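Long-range contacts in acyl-CoA hydrolase (PDB 1Y7U), which probably hydrolyses the thioester bond of long-chain fatty acyl-CoAs, releasing coenzyme A, and binds calcium: residues L31-L37 and P75-S79; C62-D68 and S118-A124; Y84-V88 and E97-K101. All coordinates share one frame; numbering follows the deposited sequence. Where two conformers were deposited one is given.

Contact 1: L31-L37 and P75-S79. With COA (coenzyme A), chain J; SO4 (sulfate ion), chain E.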
loop_
_atom_site.group_PDB
_atom_site.type_symbol
_atom_site.label_atom_id
_atom_site.label_comp_id
_atom_site.label_asym_id
_atom_site.label_seq_id
_atom_site.Cartn_x
_atom_site.Cartn_y
_atom_site.Cartn_z
ATOM N N LEU A 31 3.796 -2.550 12.698
ATOM C CA LEU A 31 4.034 -2.877 14.101
ATOM C C LEU A 31 3.018 -3.902 14.584
ATOM O O LEU A 31 1.830 -3.809 14.280
ATOM C CB LEU A 31 3.956 -1.627 14.976
ATOM C CG LEU A 31 5.076 -0.618 14.735
ATOM C CD1 LEU A 31 4.813 0.651 15.519
ATOM C CD2 LEU A 31 6.401 -1.237 15.140
ATOM N N ASN A 32 3.488 -4.900 15.315
ATOM C CA ASN A 32 2.576 -5.898 15.831
ATOM C C ASN A 32 2.008 -5.357 17.132
ATOM O O ASN A 32 2.168 -4.178 17.453
ATOM C CB ASN A 32 3.286 -7.238 16.053
ATOM C CG ASN A 32 4.368 -7.171 17.112
ATOM O OD1 ASN A 32 5.310 -7.962 17.087
ATOM N ND2 ASN A 32 4.236 -6.244 18.055
ATOM N N ASP A 33 1.381 -6.257 17.874
ATOM C CA ASP A 33 0.738 -5.976 19.148
ATOM C C ASP A 33 1.658 -5.506 20.282
ATOM O O ASP A 33 1.211 -4.833 21.208
ATOM C CB ASP A 33 0.000 -7.239 19.577
ATOM C CG ASP A 33 0.280 -8.424 18.645
ATOM O OD1 ASP A 33 -0.421 -8.570 17.624
ATOM O OD2 ASP A 33 1.211 -9.206 18.927
ATOM N N HIS A 34 2.937 -5.862 20.210
ATOM C CA HIS A 34 3.904 -5.498 21.237
ATOM C C HIS A 34 4.737 -4.297 20.840
ATOM O O HIS A 34 5.787 -4.042 21.433
ATOM C CB HIS A 34 4.845 -6.653 21.539
ATOM C CG HIS A 34 4.218 -7.730 22.356
ATOM N ND1 HIS A 34 3.820 -8.935 21.821
ATOM C CD2 HIS A 34 3.880 -7.768 23.665
ATOM C CE1 HIS A 34 3.265 -9.670 22.766
ATOM N NE2 HIS A 34 3.288 -8.984 23.895
ATOM N N ASN A 35 4.265 -3.551 19.848
ATOM C CA ASN A 35 4.991 -2.386 19.366
ATOM C C ASN A 35 6.401 -2.760 18.925
ATOM O O ASN A 35 7.391 -2.240 19.429
ATOM C CB ASN A 35 5.056 -1.291 20.434
ATOM C CG ASN A 35 5.879 -0.091 19.990
ATOM O OD1 ASN A 35 5.675 0.450 18.900
ATOM N ND2 ASN A 35 6.814 0.329 20.834
ATOM N N THR A 36 6.477 -3.698 17.997
ATOM C CA THR A 36 7.744 -4.119 17.433
ATOM C C THR A 36 7.384 -4.576 16.027
ATOM O O THR A 36 6.274 -5.059 15.791
ATOM C CB THR A 36 8.398 -5.274 18.227
ATOM O OG1 THR A 36 9.660 -5.606 17.629
ATOM C CG2 THR A 36 7.513 -6.499 18.222
ATOM N N LEU A 37 8.306 -4.388 15.094
ATOM C CA LEU A 37 8.074 -4.767 13.713
ATOM C C LEU A 37 7.808 -6.251 13.556
ATOM O O LEU A 37 8.258 -7.063 14.368
ATOM C CB LEU A 37 9.288 -4.419 12.863
ATOM C CG LEU A 37 9.589 -2.983 12.445
ATOM C CD1 LEU A 37 10.954 -2.972 11.774
ATOM C CD2 LEU A 37 8.515 -2.465 11.486
ATOM N N PRO A 75 14.365 -5.719 19.438
ATOM C CA PRO A 75 13.128 -5.304 18.789
ATOM C C PRO A 75 13.334 -3.933 18.169
ATOM O O PRO A 75 14.221 -3.192 18.580
ATOM C CB PRO A 75 12.146 -5.257 19.949
ATOM C CG PRO A 75 13.003 -4.742 21.052
ATOM C CD PRO A 75 14.250 -5.590 20.900
ATOM N N VAL A 76 12.523 -3.616 17.168
ATOM C CA VAL A 76 12.562 -2.321 16.513
ATOM C C VAL A 76 11.171 -1.765 16.764
ATOM O O VAL A 76 10.187 -2.279 16.234
ATOM C CB VAL A 76 12.785 -2.468 15.025
ATOM C CG1 VAL A 76 12.822 -1.092 14.369
ATOM C CG2 VAL A 76 14.071 -3.232 14.782
ATOM N N ARG A 77 11.088 -0.725 17.582
ATOM C CA ARG A 77 9.802 -0.138 17.941
ATOM C C ARG A 77 9.456 1.135 17.177
ATOM O O ARG A 77 10.214 1.579 16.323
ATOM C CB ARG A 77 9.780 0.120 19.448
ATOM C CG ARG A 77 10.089 -1.136 20.236
ATOM C CD ARG A 77 10.349 -0.871 21.709
ATOM N NE ARG A 77 10.704 -2.094 22.431
ATOM C CZ ARG A 77 9.911 -3.159 22.547
ATOM N NH1 ARG A 77 8.704 -3.170 21.993
ATOM N NH2 ARG A 77 10.329 -4.222 23.217
ATOM N N SER A 78 8.294 1.703 17.487
ATOM C CA SER A 78 7.822 2.920 16.839
ATOM C C SER A 78 8.721 4.104 17.179
ATOM O O SER A 78 8.843 5.044 16.406
ATOM C CB SER A 78 6.401 3.225 17.293
ATOM O OG SER A 78 6.380 3.486 18.687
ATOM N N SER A 79 9.335 4.059 18.352
ATOM C CA SER A 79 10.229 5.121 18.798
ATOM C C SER A 79 11.547 5.020 18.061
ATOM O O SER A 79 12.426 5.867 18.212
ATOM C CB SER A 79 10.482 4.996 20.300
ATOM O OG SER A 79 10.769 3.651 20.657
HETATM N N1A COA J . 15.726 -17.852 18.181
HETATM C C2A COA J . 14.832 -18.703 18.637
HETATM N N3A COA J . 14.496 -18.598 19.902
HETATM C C4A COA J . 15.029 -17.725 20.683
HETATM C C5A COA J . 15.888 -16.878 20.223
HETATM C C6A COA J . 16.245 -16.942 18.966
HETATM N N6A COA J . 17.100 -16.125 18.457
HETATM N N7A COA J . 16.229 -16.109 21.164
HETATM C C8A COA J . 15.550 -16.463 22.196
HETATM N N9A COA J . 14.793 -17.487 21.933
HETATM C C1B COA J . 13.934 -18.283 22.815
HETATM C C2B COA J . 14.652 -18.980 23.872
HETATM O O2B COA J . 14.939 -20.215 23.384
HETATM C C3B COA J . 13.604 -19.210 24.853
HETATM O O3B COA J . 12.881 -20.285 24.405
HETATM P P3B COA J . 12.197 -21.276 25.339
HETATM O O7A COA J . 11.229 -22.012 24.716
HETATM O O8A COA J . 11.688 -20.630 26.447
HETATM O O9A COA J . 13.053 -22.293 25.706
HETATM C C4B COA J . 12.911 -17.918 24.822
HETATM O O4B COA J . 13.058 -17.521 23.541
HETATM C C5B COA J . 13.816 -16.895 25.405
HETATM O O5B COA J . 13.848 -16.798 26.759
HETATM P P1A COA J . 14.545 -15.586 27.208
HETATM O O1A COA J . 15.923 -15.838 27.179
HETATM O O2A COA J . 13.970 -15.255 28.448
HETATM O O3A COA J . 14.261 -14.537 26.149
HETATM P P2A COA J . 15.229 -13.384 25.850
HETATM O O4A COA J . 16.599 -13.708 25.575
HETATM O O5A COA J . 14.930 -12.120 26.434
HETATM O O6A COA J . 14.940 -13.234 24.391
HETATM C CBP COA J . 13.393 -12.421 22.721
HETATM C CCP COA J . 13.627 -13.075 24.046
HETATM C CDP COA J . 13.360 -13.422 21.643
HETATM C CEP COA J . 12.042 -11.920 22.930
HETATM C CAP COA J . 14.263 -11.266 22.298
HETATM O OAP COA J . 15.287 -11.777 21.558
HETATM C C9P COA J . 13.601 -10.288 21.417
HETATM O O9P COA J . 12.622 -9.454 21.859
HETATM N N8P COA J . 13.971 -10.280 20.206
HETATM C C7P COA J . 13.352 -9.444 19.280
HETATM C C6P COA J . 12.216 -10.038 18.513
HETATM C C5P COA J . 11.436 -8.981 17.869
HETATM O O5P COA J . 10.618 -8.410 18.451
HETATM N N4P COA J . 11.713 -8.665 16.689
HETATM C C3P COA J . 10.849 -8.756 15.597
HETATM C C2P COA J . 11.500 -7.953 14.525
HETATM S S1P COA J . 12.463 -6.635 15.177
HETATM S S SO4 E . 14.037 -3.160 24.658
HETATM O O1 SO4 E . 13.452 -2.073 23.801
HETATM O O2 SO4 E . 14.669 -2.549 25.871
HETATM O O3 SO4 E . 12.929 -4.103 25.032
HETATM O O4 SO4 E . 15.111 -3.927 23.941
#

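Contact 2: C62-D68 and S118-A124. With COA (coenzyme A), chain F.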
loop_
_atom_site.group_PDB
_atom_site.type_symbol
_atom_site.label_atom_id
_atom_site.label_comp_id
_atom_site.label_asym_id
_atom_site.label_seq_id
_atom_site.Cartn_x
_atom_site.Cartn_y
_atom_site.Cartn_z
ATOM N N CYS A 62 18.567 -9.646 -11.617
ATOM C CA CYS A 62 18.756 -10.741 -10.678
ATOM C C CYS A 62 17.511 -11.308 -10.025
ATOM O O CYS A 62 16.445 -10.701 -10.027
ATOM C CB CYS A 62 19.745 -10.325 -9.604
ATOM S SG CYS A 62 21.366 -9.988 -10.292
ATOM N N VAL A 63 17.685 -12.491 -9.457
ATOM C CA VAL A 63 16.626 -13.235 -8.786
ATOM C C VAL A 63 17.176 -13.703 -7.434
ATOM O O VAL A 63 18.358 -14.014 -7.311
ATOM C CB VAL A 63 16.241 -14.454 -9.639
ATOM C CG1 VAL A 63 16.368 -15.717 -8.826
ATOM C CG2 VAL A 63 14.851 -14.287 -10.187
ATOM N N THR A 64 16.334 -13.767 -6.415
ATOM C CA THR A 64 16.833 -14.191 -5.115
ATOM C C THR A 64 16.766 -15.701 -4.943
ATOM O O THR A 64 15.700 -16.303 -5.025
ATOM C CB THR A 64 16.104 -13.439 -3.942
ATOM O OG1 THR A 64 16.110 -14.255 -2.766
ATOM C CG2 THR A 64 14.697 -13.068 -4.315
ATOM N N ALA A 65 17.935 -16.302 -4.723
ATOM C CA ALA A 65 18.063 -17.748 -4.563
ATOM C C ALA A 65 17.865 -18.235 -3.137
ATOM O O ALA A 65 17.276 -19.291 -2.913
ATOM C CB ALA A 65 19.422 -18.209 -5.074
ATOM N N SER A 66 18.356 -17.481 -2.165
ATOM C CA SER A 66 18.193 -17.924 -0.797
ATOM C C SER A 66 18.373 -16.833 0.240
ATOM O O SER A 66 18.918 -15.763 -0.039
ATOM C CB SER A 66 19.179 -19.059 -0.499
ATOM O OG SER A 66 20.523 -18.593 -0.510
HETATM N N MSE A 67 17.908 -17.129 1.444
HETATM C CA MSE A 67 18.028 -16.231 2.579
HETATM C C MSE A 67 18.735 -17.039 3.657
HETATM O O MSE A 67 18.339 -18.174 3.945
HETATM C CB MSE A 67 16.643 -15.825 3.089
HETATM C CG MSE A 67 16.312 -14.351 2.951
HETATM SE SE MSE A 67 17.255 -13.168 4.157
HETATM C CE MSE A 67 16.290 -11.542 3.767
ATOM N N ASP A 68 19.780 -16.479 4.253
ATOM C CA ASP A 68 20.477 -17.189 5.322
ATOM C C ASP A 68 19.611 -17.040 6.577
ATOM O O ASP A 68 18.794 -16.127 6.654
ATOM C CB ASP A 68 21.847 -16.563 5.563
ATOM C CG ASP A 68 22.864 -17.570 6.038
ATOM O OD1 ASP A 68 23.589 -18.120 5.188
ATOM O OD2 ASP A 68 22.930 -17.818 7.258
ATOM N N SER A 118 22.359 -10.625 7.831
ATOM C CA SER A 118 22.172 -11.859 7.092
ATOM C C SER A 118 22.840 -11.774 5.730
ATOM O O SER A 118 23.409 -10.747 5.365
ATOM C CB SER A 118 20.678 -12.150 6.925
ATOM O OG SER A 118 20.469 -13.471 6.451
ATOM N N PHE A 119 22.788 -12.872 4.993
ATOM C CA PHE A 119 23.357 -12.916 3.662
ATOM C C PHE A 119 22.252 -13.390 2.756
ATOM O O PHE A 119 21.557 -14.355 3.068
ATOM C CB PHE A 119 24.525 -13.895 3.591
ATOM C CG PHE A 119 25.684 -13.517 4.459
ATOM C CD1 PHE A 119 25.636 -13.730 5.834
ATOM C CD2 PHE A 119 26.825 -12.941 3.905
ATOM C CE1 PHE A 119 26.718 -13.373 6.651
ATOM C CE2 PHE A 119 27.900 -12.584 4.706
ATOM C CZ PHE A 119 27.852 -12.798 6.078
ATOM N N VAL A 120 22.066 -12.697 1.645
ATOM C CA VAL A 120 21.032 -13.086 0.709
ATOM C C VAL A 120 21.771 -13.468 -0.558
ATOM O O VAL A 120 22.670 -12.753 -0.998
ATOM C CB VAL A 120 20.061 -11.928 0.426
ATOM C CG1 VAL A 120 18.817 -12.464 -0.277
ATOM C CG2 VAL A 120 19.684 -11.230 1.721
ATOM N N THR A 121 21.415 -14.606 -1.135
ATOM C CA THR A 121 22.081 -15.058 -2.341
ATOM C C THR A 121 21.237 -14.748 -3.568
ATOM O O THR A 121 20.047 -15.066 -3.603
ATOM C CB THR A 121 22.348 -16.581 -2.277
ATOM O OG1 THR A 121 23.097 -16.883 -1.095
ATOM C CG2 THR A 121 23.132 -17.041 -3.498
ATOM N N PHE A 122 21.860 -14.126 -4.567
ATOM C CA PHE A 122 21.179 -13.788 -5.814
ATOM C C PHE A 122 21.872 -14.437 -7.012
ATOM O O PHE A 122 23.083 -14.652 -6.998
ATOM C CB PHE A 122 21.146 -12.267 -6.021
ATOM C CG PHE A 122 20.164 -11.544 -5.134
ATOM C CD1 PHE A 122 20.522 -11.156 -3.847
ATOM C CD2 PHE A 122 18.876 -11.272 -5.582
ATOM C CE1 PHE A 122 19.610 -10.509 -3.018
ATOM C CE2 PHE A 122 17.960 -10.628 -4.766
ATOM C CZ PHE A 122 18.326 -10.245 -3.480
ATOM N N VAL A 123 21.098 -14.755 -8.045
ATOM C CA VAL A 123 21.645 -15.355 -9.259
ATOM C C VAL A 123 21.278 -14.486 -10.453
ATOM O O VAL A 123 20.100 -14.209 -10.693
ATOM C CB VAL A 123 21.076 -16.768 -9.519
ATOM C CG1 VAL A 123 21.538 -17.270 -10.886
ATOM C CG2 VAL A 123 21.524 -17.719 -8.428
ATOM N N ALA A 124 22.288 -14.062 -11.203
ATOM C CA ALA A 124 22.054 -13.225 -12.374
ATOM C C ALA A 124 21.520 -14.084 -13.511
ATOM O O ALA A 124 22.076 -15.135 -13.819
ATOM C CB ALA A 124 23.347 -12.537 -12.789
HETATM N N1A COA F . 21.152 -21.188 -2.432
HETATM C C2A COA F . 22.251 -20.484 -2.785
HETATM N N3A COA F . 22.691 -20.508 -4.071
HETATM C C4A COA F . 22.052 -21.216 -4.979
HETATM C C5A COA F . 20.931 -21.890 -4.646
HETATM C C6A COA F . 20.454 -21.888 -3.352
HETATM N N6A COA F . 19.217 -22.263 -3.033
HETATM N N7A COA F . 20.518 -22.485 -5.733
HETATM C C8A COA F . 21.311 -22.181 -6.730
HETATM N N9A COA F . 22.288 -21.414 -6.283
HETATM C C1B COA F . 23.312 -20.811 -7.141
HETATM C C2B COA F . 24.662 -21.478 -7.108
HETATM O O2B COA F . 25.444 -20.769 -6.188
HETATM C C3B COA F . 25.231 -21.331 -8.501
HETATM O O3B COA F . 26.240 -20.424 -8.318
HETATM P P3B COA F . 27.545 -20.217 -9.068
HETATM O O7A COA F . 27.971 -18.950 -8.703
HETATM O O8A COA F . 27.581 -20.264 -10.460
HETATM O O9A COA F . 28.519 -21.064 -8.579
HETATM C C4B COA F . 24.095 -20.668 -9.224
HETATM O O4B COA F . 22.974 -20.981 -8.477
HETATM C C5B COA F . 23.844 -21.167 -10.609
HETATM O O5B COA F . 22.860 -22.165 -10.558
HETATM P P1A COA F . 22.606 -23.233 -11.712
HETATM O O1A COA F . 22.842 -24.605 -11.255
HETATM O O2A COA F . 23.482 -22.990 -12.856
HETATM O O3A COA F . 21.073 -23.184 -12.110
HETATM P P2A COA F . 19.782 -23.157 -11.188
HETATM O O4A COA F . 19.826 -24.103 -10.064
HETATM O O5A COA F . 18.688 -23.484 -12.066
HETATM O O6A COA F . 19.610 -21.673 -10.659
HETATM C CBP COA F . 17.614 -21.291 -9.271
HETATM C CCP COA F . 18.412 -20.941 -10.521
HETATM C CDP COA F . 17.796 -22.720 -8.829
HETATM C CEP COA F . 18.051 -20.410 -8.131
HETATM C CAP COA F . 16.129 -21.323 -9.634
HETATM O OAP COA F . 15.621 -22.633 -9.569
HETATM C C9P COA F . 15.161 -20.202 -9.459
HETATM O O9P COA F . 14.824 -19.435 -10.553
HETATM N N8P COA F . 14.659 -19.973 -8.287
HETATM C C7P COA F . 14.356 -18.653 -7.843
HETATM C C6P COA F . 13.735 -17.723 -8.866
HETATM C C5P COA F . 12.874 -16.665 -8.257
HETATM O O5P COA F . 11.950 -16.147 -8.917
HETATM N N4P COA F . 13.148 -16.341 -7.022
HETATM C C3P COA F . 12.155 -15.788 -6.178
HETATM C C2P COA F . 11.259 -16.890 -5.697
HETATM S S1P COA F . 9.651 -16.761 -6.397
HETATM O O HOH W 1 21.917 -17.300 1.436
#

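Contact 3: Y84-V88 and E97-K101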
loop_
_atom_site.group_PDB
_atom_site.type_symbol
_atom_site.label_atom_id
_atom_site.label_comp_id
_atom_site.label_asym_id
_atom_site.label_seq_id
_atom_site.Cartn_x
_atom_site.Cartn_y
_atom_site.Cartn_z
ATOM N N TYR A 84 18.976 0.125 6.516
ATOM C CA TYR A 84 19.534 -1.102 5.996
ATOM C C TYR A 84 20.771 -0.752 5.200
ATOM O O TYR A 84 20.848 0.320 4.601
ATOM C CB TYR A 84 18.538 -1.797 5.063
ATOM C CG TYR A 84 17.188 -2.039 5.676
ATOM C CD1 TYR A 84 16.267 -1.004 5.813
ATOM C CD2 TYR A 84 16.845 -3.290 6.168
ATOM C CE1 TYR A 84 15.042 -1.204 6.438
ATOM C CE2 TYR A 84 15.620 -3.507 6.790
ATOM C CZ TYR A 84 14.727 -2.456 6.925
ATOM O OH TYR A 84 13.537 -2.655 7.573
ATOM N N GLU A 85 21.754 -1.638 5.214
ATOM C CA GLU A 85 22.956 -1.424 4.436
ATOM C C GLU A 85 23.244 -2.768 3.817
ATOM O O GLU A 85 23.102 -3.799 4.469
ATOM C CB GLU A 85 24.141 -0.992 5.295
ATOM C CG GLU A 85 25.408 -0.797 4.470
ATOM C CD GLU A 85 26.609 -0.386 5.301
ATOM O OE1 GLU A 85 27.735 -0.347 4.753
ATOM O OE2 GLU A 85 26.427 -0.102 6.508
ATOM N N SER A 86 23.625 -2.762 2.552
ATOM C CA SER A 86 23.913 -4.008 1.887
ATOM C C SER A 86 24.941 -3.832 0.779
ATOM O O SER A 86 25.023 -2.778 0.135
ATOM C CB SER A 86 22.622 -4.601 1.313
ATOM O OG SER A 86 22.085 -3.779 0.283
ATOM N N PHE A 87 25.742 -4.870 0.586
ATOM C CA PHE A 87 26.740 -4.888 -0.465
ATOM C C PHE A 87 27.099 -6.333 -0.742
ATOM O O PHE A 87 26.906 -7.207 0.102
ATOM C CB PHE A 87 27.990 -4.094 -0.073
ATOM C CG PHE A 87 28.460 -4.351 1.318
ATOM C CD1 PHE A 87 27.996 -3.570 2.377
ATOM C CD2 PHE A 87 29.339 -5.397 1.586
ATOM C CE1 PHE A 87 28.395 -3.830 3.682
ATOM C CE2 PHE A 87 29.743 -5.661 2.884
ATOM C CZ PHE A 87 29.271 -4.881 3.934
ATOM N N VAL A 88 27.586 -6.580 -1.945
ATOM C CA VAL A 88 27.991 -7.911 -2.353
ATOM C C VAL A 88 29.365 -8.162 -1.739
ATOM O O VAL A 88 30.209 -7.272 -1.767
ATOM C CB VAL A 88 28.107 -7.957 -3.884
ATOM C CG1 VAL A 88 28.547 -9.324 -4.346
ATOM C CG2 VAL A 88 26.782 -7.579 -4.499
ATOM N N GLU A 97 26.733 -13.287 -3.058
ATOM C CA GLU A 97 26.169 -13.211 -1.723
ATOM C C GLU A 97 26.190 -11.786 -1.245
ATOM O O GLU A 97 27.236 -11.140 -1.211
ATOM C CB GLU A 97 26.927 -14.086 -0.744
ATOM C CG GLU A 97 26.578 -15.535 -0.865
ATOM C CD GLU A 97 26.890 -16.279 0.396
ATOM O OE1 GLU A 97 26.101 -16.171 1.353
ATOM O OE2 GLU A 97 27.935 -16.958 0.444
ATOM N N VAL A 98 25.016 -11.297 -0.877
ATOM C CA VAL A 98 24.881 -9.934 -0.421
ATOM C C VAL A 98 24.682 -9.898 1.079
ATOM O O VAL A 98 23.779 -10.546 1.622
ATOM C CB VAL A 98 23.690 -9.252 -1.110
ATOM C CG1 VAL A 98 23.638 -7.787 -0.718
ATOM C CG2 VAL A 98 23.807 -9.409 -2.622
ATOM N N PHE A 99 25.552 -9.155 1.747
ATOM C CA PHE A 99 25.460 -9.010 3.189
ATOM C C PHE A 99 24.464 -7.888 3.450
ATOM O O PHE A 99 24.430 -6.888 2.721
ATOM C CB PHE A 99 26.816 -8.631 3.782
ATOM C CG PHE A 99 26.773 -8.365 5.250
ATOM C CD1 PHE A 99 26.569 -9.407 6.153
ATOM C CD2 PHE A 99 26.867 -7.060 5.739
ATOM C CE1 PHE A 99 26.458 -9.153 7.532
ATOM C CE2 PHE A 99 26.757 -6.794 7.115
ATOM C CZ PHE A 99 26.549 -7.843 8.009
ATOM N N VAL A 100 23.639 -8.058 4.473
ATOM C CA VAL A 100 22.661 -7.042 4.810
ATOM C C VAL A 100 22.723 -6.776 6.291
ATOM O O VAL A 100 22.730 -7.695 7.107
ATOM C CB VAL A 100 21.241 -7.467 4.443
ATOM C CG1 VAL A 100 20.302 -6.291 4.635
ATOM C CG2 VAL A 100 21.200 -7.953 3.006
ATOM N N LYS A 101 22.740 -5.499 6.625
ATOM C CA LYS A 101 22.850 -5.049 7.993
ATOM C C LYS A 101 21.633 -4.182 8.338
ATOM O O LYS A 101 21.270 -3.281 7.583
ATOM C CB LYS A 101 24.159 -4.281 8.065
ATOM C CG LYS A 101 24.477 -3.536 9.297
ATOM C CD LYS A 101 25.764 -2.810 9.004
ATOM C CE LYS A 101 26.070 -1.748 10.017
ATOM N NZ LYS A 101 27.325 -1.068 9.611
#

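Contact 1: L31-L37 and P75-S79
Two irregular loops meet at one backbone bond, from N of L37 to O of V76 (3.0 Å). After a type I beta turn, N32 to N35, N35 takes up a left-handed backbone conformation, which asparagine tolerates well. With CG anti to its backbone N (chi1 177°), the N35 amide reaches S78: its OD1 accepts from OG of S78 (3.1 Å) and N of S78 (3.2 Å), from opposite faces of the amide plane. The extended R77 side chain crosses N35 at about a right angle, and NH1 of R77 is weakly bonded to O of H34 and O of N35. NE and NH2 of R77 grip a sulfate, probably from the crystallisation liquor. With OG1 opposite its backbone N (chi1 -178°), T36 donates from OG1 to O5P of coenzyme A (3.1 Å); CB of P75 lies beside OG1 of T36 (3.4 Å). CG1 of V76 packs on CD1 of L37 (3.7 Å). T36 and V76 belong to a coenzyme A site between subunits, to which S66 and R158 of the second subunit also contribute. The loops join strand 20-25 to helix 39-58 and strand 61-71 to strand 81-91, and V76 rests on A115 of strand 112-125.

Contact 2: C62-D68 and S118-A124
S118 begins the pairing with a weak bond from OG to O of D68 (3.1 Å); the carboxylate of D68 is salt-bridged to R154. At F119 the backbone O accepts from N of D68 (3.0 Å), and the ring meets F99 of strand 95-105 edge-to-face and packs on I150 and A151 of helix 142-170. V120 stands opposite M67, its CG2 against SE of that selenomethionine (3.9 Å), a greasy pair. Opposite T121 the other strand makes a classic beta bulge, A65 and S66: O of T121 accepts from N of A65 (2.7 Å) and from N of S66 (3.3 Å). The sheet is that of the HotDog fold; S66 and M67 also pair antiparallel with a strand of the second subunit, continuing it across the interface. Both segments line the coenzyme A pocket, where N4P of the coenzyme donates to O of T64 (3.2 Å) and CG2 of T121 faces the adenine. F122 points to the opposite side, CE2 near CB of T64 (3.5 Å), and packs on D47 and S51 of helix 39-58. V123 exchanges two backbone bonds with V63. A124, in a non-hydrogen-bonded pair with C62, meets SG of C62 with its CB (4.1 Å).

Contact 3: Y84-V88 and E97-K101
N of K101 donates to O of E85 at 2.8 Å, and N of E85 returns a bond to O of K101 (2.9 Å). Both side chains of this hydrogen-bonded pair leave the backbone with CG anti to N (chi1 179° in E85, 172° in K101) and stay extended, which runs them alongside each other, pointing the same way. Their ends form a long salt bridge, NZ of K101 to OE2 of E85 (3.4 Å). Each charge has a stronger partner: E85 is salt-bridged to R19, and K101 is hydrogen-bonded to the backbone O of T173 of a second subunit. The N-to-C directions of 84-88 and 97-101 are 163° apart, close to antiparallel; they are arms of the beta hairpin 81-91/95-105 in the middle of the HotDog sheet. F87 and F99 form the next hydrogen-bonded pair, with N of F99 bonded to O of F87 (2.9 Å). Their rings project on the same face as E85 and K101 and meet obliquely, with CZ of F87 on CD2 of F99 (3.7 Å). F87 is also in a cation-pi contact with R19. On the other face S86, V88 and V98 lie against helix 39-58, and V100 packs on V120 of strand 112-125. V88 and V98 touch through their CG2 atoms (4.0 Å), beta-branched side chains suiting an extended strand. S86, buried among them, is small enough to fit and settles its hydroxyl on OG of S53 in that helix.

Contacts 2 and 3 are neighbours in one sheet, centres about 11 Å apart, and strands 95-105 and 112-125 join them through probable hydrogen bonds from N of V120 to O of V98 (2.7 Å) and from N of V100 to O of S118 (2.8 Å). Contact 1 has its centre about 27 Å from that of contact 2 and about 23 Å from that of contact 3, but nearest atoms are about 13 Å and about 5 Å away. Contacts 1 and 2 both line coenzyme A sites between subunits, T36 packing on V63 of a second subunit. Contact 3 lies near both bound groups, the E97 side chain about 7 Å from a coenzyme A and the F87 side chain about 7 Å from a calcium ion.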